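PDB 6CXT: butyryl-CoA dehydrogenase from Marinomonas mediterranea, which belongs to the acyl-CoA dehydrogenase family of flavoproteins and binds flavin-adenine dinucleotide within a fold of helical and beta domains. Local coordinates for residues N123-A128 / S132-L137; V167-T172 / R233-S238. All blocks are in the same frame, centred on the assembly; numbering follows the deposited sequence.

Interaction 1 of 2, residues N123-A128 / S132-L137; sequences NAISEA and SDISNL. With FAD (flavin-adenine dinucleotide), chain D.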
loop_
_atom_site.group_PDB
_atom_site.type_symbol
_atom_site.label_atom_id
_atom_site.label_comp_id
_atom_site.label_asym_id
_atom_site.label_seq_id
_atom_site.Cartn_x
_atom_site.Cartn_y
_atom_site.Cartn_z
ATOM N N ASN B 123 -25.130 6.286 -23.285
ATOM C CA ASN B 123 -23.935 6.884 -23.840
ATOM C C ASN B 123 -23.142 5.805 -24.607
ATOM O O ASN B 123 -22.853 4.782 -24.051
ATOM C CB ASN B 123 -23.122 7.453 -22.680
ATOM C CG ASN B 123 -21.862 8.124 -23.113
ATOM O OD1 ASN B 123 -20.830 7.968 -22.481
ATOM N ND2 ASN B 123 -21.944 8.891 -24.139
ATOM N N ALA B 124 -22.740 6.056 -25.849
ATOM C CA ALA B 124 -22.090 5.015 -26.618
ATOM C C ALA B 124 -20.848 5.497 -27.347
ATOM O O ALA B 124 -20.937 6.100 -28.436
ATOM C CB ALA B 124 -23.081 4.354 -27.596
ATOM N N ILE B 125 -19.675 5.212 -26.772
ATOM C CA ILE B 125 -18.417 5.600 -27.436
ATOM C C ILE B 125 -17.475 4.411 -27.586
ATOM O O ILE B 125 -16.902 4.241 -28.669
ATOM C CB ILE B 125 -17.756 6.866 -26.763
ATOM C CG1 ILE B 125 -16.527 7.298 -27.568
ATOM C CG2 ILE B 125 -17.315 6.561 -25.301
ATOM C CD1 ILE B 125 -15.960 8.649 -27.259
ATOM N N SER B 126 -17.351 3.544 -26.544
ATOM C CA SER B 126 -16.346 2.456 -26.543
ATOM C C SER B 126 -16.625 1.462 -27.689
ATOM O O SER B 126 -17.797 1.228 -28.002
ATOM C CB SER B 126 -16.344 1.706 -25.176
ATOM O OG SER B 126 -16.137 2.691 -24.147
ATOM N N GLU B 127 -15.585 0.903 -28.300
ATOM C CA GLU B 127 -15.788 -0.084 -29.341
ATOM C C GLU B 127 -14.954 -1.269 -29.072
ATOM O O GLU B 127 -14.203 -1.259 -28.096
ATOM C CB GLU B 127 -15.372 0.500 -30.731
ATOM C CG GLU B 127 -16.171 1.749 -31.042
ATOM C CD GLU B 127 -15.684 2.531 -32.278
ATOM O OE1 GLU B 127 -14.540 2.307 -32.720
ATOM O OE2 GLU B 127 -16.467 3.409 -32.727
ATOM N N ALA B 128 -14.993 -2.238 -29.984
ATOM C CA ALA B 128 -14.107 -3.420 -29.893
ATOM C C ALA B 128 -12.623 -3.023 -29.740
ATOM O O ALA B 128 -11.898 -3.648 -28.962
ATOM C CB ALA B 128 -14.289 -4.362 -31.075
ATOM N N SER B 132 -9.777 2.847 -23.606
ATOM C CA SER B 132 -9.052 3.953 -22.978
ATOM C C SER B 132 -8.608 5.014 -24.027
ATOM O O SER B 132 -8.478 6.209 -23.714
ATOM C CB SER B 132 -7.783 3.411 -22.295
ATOM O OG SER B 132 -8.152 2.547 -21.205
ATOM N N ASP B 133 -8.343 4.531 -25.249
ATOM C CA ASP B 133 -7.991 5.402 -26.372
ATOM C C ASP B 133 -9.200 5.504 -27.310
ATOM O O ASP B 133 -9.628 4.510 -27.891
ATOM C CB ASP B 133 -6.805 4.788 -27.153
ATOM C CG ASP B 133 -6.211 5.803 -28.160
ATOM O OD1 ASP B 133 -6.980 6.526 -28.799
ATOM O OD2 ASP B 133 -4.976 5.957 -28.214
ATOM N N ILE B 134 -9.746 6.695 -27.425
ATOM C CA ILE B 134 -10.962 6.884 -28.212
ATOM C C ILE B 134 -10.617 7.834 -29.383
ATOM O O ILE B 134 -11.486 8.490 -29.928
ATOM C CB ILE B 134 -12.059 7.512 -27.334
ATOM C CG1 ILE B 134 -11.420 8.634 -26.511
ATOM C CG2 ILE B 134 -12.725 6.444 -26.434
ATOM C CD1 ILE B 134 -12.429 9.553 -25.899
ATOM N N SER B 135 -9.326 7.899 -29.711
ATOM C CA SER B 135 -8.801 8.795 -30.758
ATOM C C SER B 135 -9.188 8.264 -32.133
ATOM O O SER B 135 -9.237 9.011 -33.116
ATOM C CB SER B 135 -7.260 8.901 -30.685
ATOM O OG SER B 135 -6.649 7.667 -31.112
ATOM N N ASN B 136 -9.384 6.964 -32.231
ATOM C CA ASN B 136 -9.642 6.413 -33.526
ATOM C C ASN B 136 -10.917 5.565 -33.437
ATOM O O ASN B 136 -10.857 4.376 -33.074
ATOM C CB ASN B 136 -8.413 5.620 -34.033
ATOM C CG ASN B 136 -8.692 4.892 -35.338
ATOM O OD1 ASN B 136 -9.705 5.152 -35.990
ATOM N ND2 ASN B 136 -7.813 3.975 -35.719
ATOM N N LEU B 137 -12.056 6.183 -33.738
ATOM C CA LEU B 137 -13.352 5.462 -33.673
ATOM C C LEU B 137 -13.655 4.838 -35.037
ATOM O O LEU B 137 -13.620 5.553 -36.059
ATOM C CB LEU B 137 -14.479 6.384 -33.190
ATOM C CG LEU B 137 -14.277 7.031 -31.808
ATOM C CD1 LEU B 137 -15.435 7.933 -31.521
ATOM C CD2 LEU B 137 -14.151 5.952 -30.710
HETATM P PA FAD D . -8.414 -0.956 -22.322
HETATM O O1A FAD D . -8.530 0.492 -22.758
HETATM O O2A FAD D . -8.140 -2.121 -23.259
HETATM O O5B FAD D . -7.376 -1.000 -21.070
HETATM C C5B FAD D . -6.863 -2.241 -20.532
HETATM C C4B FAD D . -5.776 -1.820 -19.521
HETATM O O4B FAD D . -4.759 -1.034 -20.192
HETATM C C3B FAD D . -6.363 -0.952 -18.414
HETATM O O3B FAD D . -5.590 -1.288 -17.254
HETATM C C2B FAD D . -5.966 0.474 -18.856
HETATM O O2B FAD D . -5.931 1.439 -17.775
HETATM C C1B FAD D . -4.596 0.220 -19.554
HETATM N N9A FAD D . -4.316 1.344 -20.473
HETATM C C8A FAD D . -4.926 1.615 -21.658
HETATM N N7A FAD D . -4.458 2.812 -22.162
HETATM C C5A FAD D . -3.555 3.315 -21.275
HETATM C C6A FAD D . -2.676 4.509 -21.163
HETATM N N6A FAD D . -2.672 5.502 -22.121
HETATM N N1A FAD D . -1.891 4.608 -20.047
HETATM C C2A FAD D . -1.874 3.664 -19.045
HETATM N N3A FAD D . -2.637 2.550 -19.112
HETATM C C4A FAD D . -3.476 2.329 -20.162
HETATM N N1 FAD D . -18.425 2.734 -22.410
HETATM C C2 FAD D . -19.361 3.517 -23.057
HETATM O O2 FAD D . -19.008 3.996 -24.170
HETATM N N3 FAD D . -20.608 3.771 -22.565
HETATM C C4 FAD D . -21.028 3.207 -21.415
HETATM O O4 FAD D . -22.161 3.442 -20.994
HETATM C C4X FAD D . -20.073 2.328 -20.656
HETATM N N5 FAD D . -20.409 1.694 -19.509
HETATM C C5X FAD D . -19.567 0.844 -18.859
HETATM C C6 FAD D . -20.025 0.223 -17.666
HETATM C C7 FAD D . -19.175 -0.676 -16.989
HETATM C C7M FAD D . -19.685 -1.360 -15.745
HETATM C C8 FAD D . -17.826 -0.961 -17.506
HETATM C C8M FAD D . -16.918 -1.898 -16.782
HETATM C C9 FAD D . -17.352 -0.323 -18.672
HETATM C C9A FAD D . -18.197 0.579 -19.357
HETATM N N10 FAD D . -17.788 1.233 -20.563
HETATM C C10 FAD D . -18.719 2.106 -21.226
HETATM C "C1'" FAD D . -16.475 1.003 -21.148
HETATM C "C2'" FAD D . -15.409 1.737 -20.299
HETATM O "O2'" FAD D . -15.448 3.168 -20.433
HETATM C "C3'" FAD D . -14.051 1.132 -20.616
HETATM O "O3'" FAD D . -14.085 -0.224 -20.126
HETATM C "C4'" FAD D . -12.792 1.895 -20.168
HETATM O "O4'" FAD D . -12.665 3.147 -20.916
HETATM C "C5'" FAD D . -11.524 1.062 -20.401
HETATM O "O5'" FAD D . -11.541 0.599 -21.757
HETATM P P FAD D . -11.277 -0.924 -22.049
HETATM O O1P FAD D . -11.282 -1.166 -23.561
HETATM O O2P FAD D . -12.197 -1.841 -21.264
HETATM O O3P FAD D . -9.793 -1.266 -21.545
#
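Ile125 reaches across to Ile134 and Leu137, and these three branched side chains form the apolar centre of the contact. The CD1 methyls of Ile125 and Ile134 come within 3.9 Å, the two side chains crossing at about a right angle, while Ile125 CG1 lies 4.1 Å from Leu137 CD1. With its CG1 opposite the backbone N (chi1 -175°), Ile125 sends its long branch into this cluster and keeps CG2 near the flavin carbonyl O2. A beta-branched residue suits the place because it can fill two directions at once. Glu127 also lies across Leu137, its carboxylate OE1 3.5 Å from Leu137 CA; its polar end is satisfied by a salt bridge to Lys154 and by hydrogen bonds to Ala138 N and Thr139 OG1.

The backbone of residues 123-126 reads the pyrimidine edge of the flavin. Asn123 O accepts from FAD N3 at 2.9 Å, and Ile125 N and Ser126 N both donate to FAD O2, the Ser126 bond nearly straight at 174°. The hydroxyl OG of Ser126 lies near both FAD N1 and FAD O2. Farther along, Ser132 gives both its backbone N and its OG to the phosphate oxygen O1A, the hydroxyl at 2.6 Å; a small polar residue can approach a phosphate this closely. Beyond it, Asp133 OD1 accepts from Ser135 N in an Asx turn and also from Ser135 OG, two donors from one residue that probably help hold the bend of the loop.

Strand 121-124 lies next to strand 165-171, strand 147-158 backs Ala124, Ser126 and Leu137, and helix 231-245 covers Ile125.

Interaction 2 of 2, residues V167-T172 / R233-S238; sequences VVYATT and RIFAAS. With FK4 (S-[2-({N-[(2R)-2-hydroxy-4-{[(R)-hydroxy(oxo)-lambda~5~-phosphanyl]oxy}-3,3-dimethylbutanoyl]-beta-alanyl}amino)ethyl] 1H-pyrrole-2-carbothioate), chain C.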
loop_
_atom_site.group_PDB
_atom_site.type_symbol
_atom_site.label_atom_id
_atom_site.label_comp_id
_atom_site.label_asym_id
_atom_site.label_seq_id
_atom_site.Cartn_x
_atom_site.Cartn_y
_atom_site.Cartn_z
ATOM N N VAL B 167 -26.504 8.398 -27.250
ATOM C CA VAL B 167 -25.572 9.492 -27.660
ATOM C C VAL B 167 -24.355 8.777 -28.214
ATOM O O VAL B 167 -23.632 8.093 -27.480
ATOM C CB VAL B 167 -25.249 10.421 -26.466
ATOM C CG1 VAL B 167 -24.286 11.519 -26.863
ATOM C CG2 VAL B 167 -26.522 10.986 -25.892
ATOM N N VAL B 168 -24.106 8.915 -29.511
ATOM C CA VAL B 168 -23.170 8.056 -30.224
ATOM C C VAL B 168 -22.088 8.980 -30.754
ATOM O O VAL B 168 -22.410 10.071 -31.222
ATOM C CB VAL B 168 -23.876 7.361 -31.391
ATOM C CG1 VAL B 168 -22.928 6.508 -32.225
ATOM C CG2 VAL B 168 -25.019 6.524 -30.851
ATOM N N TYR B 169 -20.828 8.544 -30.641
ATOM C CA TYR B 169 -19.680 9.336 -31.056
ATOM C C TYR B 169 -19.104 8.590 -32.240
ATOM O O TYR B 169 -18.867 7.377 -32.168
ATOM C CB TYR B 169 -18.649 9.523 -29.854
ATOM C CG TYR B 169 -19.221 10.397 -28.770
ATOM C CD1 TYR B 169 -20.008 9.861 -27.735
ATOM C CD2 TYR B 169 -18.963 11.742 -28.746
ATOM C CE1 TYR B 169 -20.572 10.676 -26.776
ATOM C CE2 TYR B 169 -19.502 12.563 -27.767
ATOM C CZ TYR B 169 -20.288 12.023 -26.782
ATOM O OH TYR B 169 -20.811 12.856 -25.833
ATOM N N ALA B 170 -18.925 9.293 -33.378
ATOM C CA ALA B 170 -18.620 8.618 -34.645
ATOM C C ALA B 170 -17.552 9.430 -35.406
ATOM O O ALA B 170 -17.476 10.618 -35.206
ATOM C CB ALA B 170 -19.885 8.464 -35.506
ATOM N N THR B 171 -16.745 8.772 -36.224
ATOM C CA THR B 171 -15.771 9.524 -37.047
ATOM C C THR B 171 -16.483 10.135 -38.278
ATOM O O THR B 171 -17.038 9.388 -39.105
ATOM C CB THR B 171 -14.650 8.603 -37.484
ATOM O OG1 THR B 171 -14.046 8.063 -36.299
ATOM C CG2 THR B 171 -13.553 9.403 -38.276
ATOM N N THR B 172 -16.480 11.462 -38.355
ATOM C CA THR B 172 -16.905 12.161 -39.565
ATOM C C THR B 172 -15.785 12.546 -40.562
ATOM O O THR B 172 -16.083 12.760 -41.761
ATOM C CB THR B 172 -17.793 13.348 -39.256
ATOM O OG1 THR B 172 -17.215 14.134 -38.209
ATOM C CG2 THR B 172 -19.206 12.867 -38.853
ATOM N N ARG B 233 -14.426 16.843 -28.072
ATOM C CA ARG B 233 -14.563 17.841 -27.015
ATOM C C ARG B 233 -15.900 17.827 -26.311
ATOM O O ARG B 233 -15.993 18.104 -25.103
ATOM C CB ARG B 233 -14.153 19.248 -27.506
ATOM C CG ARG B 233 -12.668 19.269 -27.907
ATOM C CD ARG B 233 -12.164 20.601 -28.473
ATOM N NE ARG B 233 -12.146 21.642 -27.456
ATOM C CZ ARG B 233 -11.163 21.863 -26.577
ATOM N NH1 ARG B 233 -10.035 21.131 -26.559
ATOM N NH2 ARG B 233 -11.316 22.865 -25.713
ATOM N N ILE B 234 -16.957 17.486 -27.031
ATOM C CA ILE B 234 -18.241 17.272 -26.382
ATOM C C ILE B 234 -18.152 16.009 -25.473
ATOM O O ILE B 234 -18.700 16.013 -24.377
ATOM C CB ILE B 234 -19.387 17.115 -27.430
ATOM C CG1 ILE B 234 -19.632 18.510 -28.064
ATOM C CG2 ILE B 234 -20.698 16.614 -26.767
ATOM C CD1 ILE B 234 -20.656 18.542 -29.178
ATOM N N PHE B 235 -17.494 14.972 -25.963
ATOM C CA PHE B 235 -17.315 13.777 -25.133
ATOM C C PHE B 235 -16.514 14.153 -23.854
ATOM O O PHE B 235 -16.940 13.867 -22.727
ATOM C CB PHE B 235 -16.615 12.669 -25.857
ATOM C CG PHE B 235 -16.462 11.460 -24.978
ATOM C CD1 PHE B 235 -17.627 10.761 -24.546
ATOM C CD2 PHE B 235 -15.198 11.104 -24.456
ATOM C CE1 PHE B 235 -17.518 9.682 -23.655
ATOM C CE2 PHE B 235 -15.092 10.004 -23.580
ATOM C CZ PHE B 235 -16.244 9.306 -23.195
ATOM N N ALA B 236 -15.389 14.861 -24.028
ATOM C CA ALA B 236 -14.653 15.352 -22.850
ATOM C C ALA B 236 -15.553 16.138 -21.908
ATOM O O ALA B 236 -15.466 15.978 -20.671
ATOM C CB ALA B 236 -13.403 16.153 -23.244
ATOM N N ALA B 237 -16.450 16.969 -22.428
ATOM C CA ALA B 237 -17.292 17.748 -21.542
ATOM C C ALA B 237 -18.324 16.884 -20.802
ATOM O O ALA B 237 -18.705 17.147 -19.646
ATOM C CB ALA B 237 -18.024 18.853 -22.309
ATOM N N SER B 238 -18.756 15.836 -21.461
ATOM C CA SER B 238 -19.758 14.942 -20.848
ATOM C C SER B 238 -19.053 14.089 -19.740
ATOM O O SER B 238 -19.623 13.865 -18.705
ATOM C CB SER B 238 -20.411 14.124 -21.943
ATOM O OG SER B 238 -20.206 12.751 -21.902
HETATM O O01 FK4 C . -9.582 15.315 -22.379
HETATM P P02 FK4 C . -9.344 14.634 -23.767
HETATM O O03 FK4 C . -9.185 13.072 -23.769
HETATM C C04 FK4 C . -8.516 12.458 -22.706
HETATM C C05 FK4 C . -7.874 11.143 -23.032
HETATM C C06 FK4 C . -7.232 10.599 -21.729
HETATM C C07 FK4 C . -6.804 11.399 -24.127
HETATM C C08 FK4 C . -8.893 10.135 -23.624
HETATM O O09 FK4 C . -8.275 9.030 -24.238
HETATM C C10 FK4 C . -9.957 9.674 -22.608
HETATM N N11 FK4 C . -9.950 8.238 -22.374
HETATM C C12 FK4 C . -10.874 7.711 -21.433
HETATM C C13 FK4 C . -12.198 7.281 -22.104
HETATM C C14 FK4 C . -13.343 7.317 -21.184
HETATM N N15 FK4 C . -14.328 6.410 -21.591
HETATM C C16 FK4 C . -15.594 6.352 -20.859
HETATM C C17 FK4 C . -16.753 5.891 -21.764
HETATM S S18 FK4 C . -18.341 6.266 -21.079
HETATM C C19 FK4 C . -18.343 5.326 -19.552
HETATM C C20 FK4 C . -19.730 5.439 -19.058
HETATM C C21 FK4 C . -20.343 4.710 -18.063
HETATM C C22 FK4 C . -21.648 5.235 -17.961
HETATM C C23 FK4 C . -21.797 6.271 -18.915
HETATM N N24 FK4 C . -20.636 6.418 -19.587
HETATM O O25 FK4 C . -17.507 4.406 -19.404
HETATM O O26 FK4 C . -13.447 8.069 -20.217
HETATM O O27 FK4 C . -10.745 10.442 -21.957
HETATM O O28 FK4 C . -10.504 14.975 -24.643
HETATM O O HOH W 1 -21.577 11.565 -23.733
#
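Tyr169 and Phe235 stand at the closest backbone approach, their CA atoms 7.8 Å apart, where strand 167-171 and helix 233-238 run at 146° to one another. The axes of these two segments approach no closer than 10.3 Å, a separation bridged by large side chains. In the acyl-CoA dehydrogenase fold this joins the middle beta domain to the C-terminal helical domain, beside the FK4 pocket, to which Phe235 and Ala236 belong.

The two aromatics form a T-shaped pair: the rim of Phe235 is directed at a face of Tyr169, with the ring planes at 75°. Phe235 CD1 sits over that face, displaced toward the rim of the tyrosine, and Phe235 CB approaches Tyr169 CE2 to 3.5 Å. Phe235 carries its CG opposite the backbone N (chi1 -179°), and this torsion places the ring between Tyr169 and FK4. One part of its rim meets the tyrosine, while CZ reaches FK4 C17 at 3.7 Å. A flat, wholly apolar ring suits such a position between protein and ligand. Its neighbours in the helix add two more contacts: Ala236, whose small CB lets FK4 O28 come to 3.4 Å, and Ile234, whose CG2 lies at the edge of the Tyr169 ring. Ile234 also packs on Pro97 and His101 of helix 81-101. Arg233 makes a salt bridge to Glu55 of a neighbouring chain, an alpha/beta hydrolase fold protein.

Tyrosine adds a hydroxyl to the aromatic ring, and one water, 2.6 Å from both Tyr169 OH and Ser238 OG, hydrogen-bonds to each.

Interactions 1 and 2 are about 9 Å apart, centre to centre, and one segment of each reaches the same sheet, on the neighbouring strands 121-124 and 165-171. Ala124 N lies 2.8 Å from Val167 O, a probable hydrogen bond between them, and Leu137 O probably makes another with Thr171 OG1 at 2.6 Å. Side chains also meet directly between them: Ile134 CD1 packs on Phe235 CD2 at 3.5 Å, and Asn123 ND2 on Tyr169 CE1, also at 3.5 Å. Interaction 1 chiefly supplies polar groups to FAD, whereas interaction 2 supplies apolar wall to FK4. FK4 draws on both, since Asn123 OD1 and Ser132 O hydrogen-bond to it.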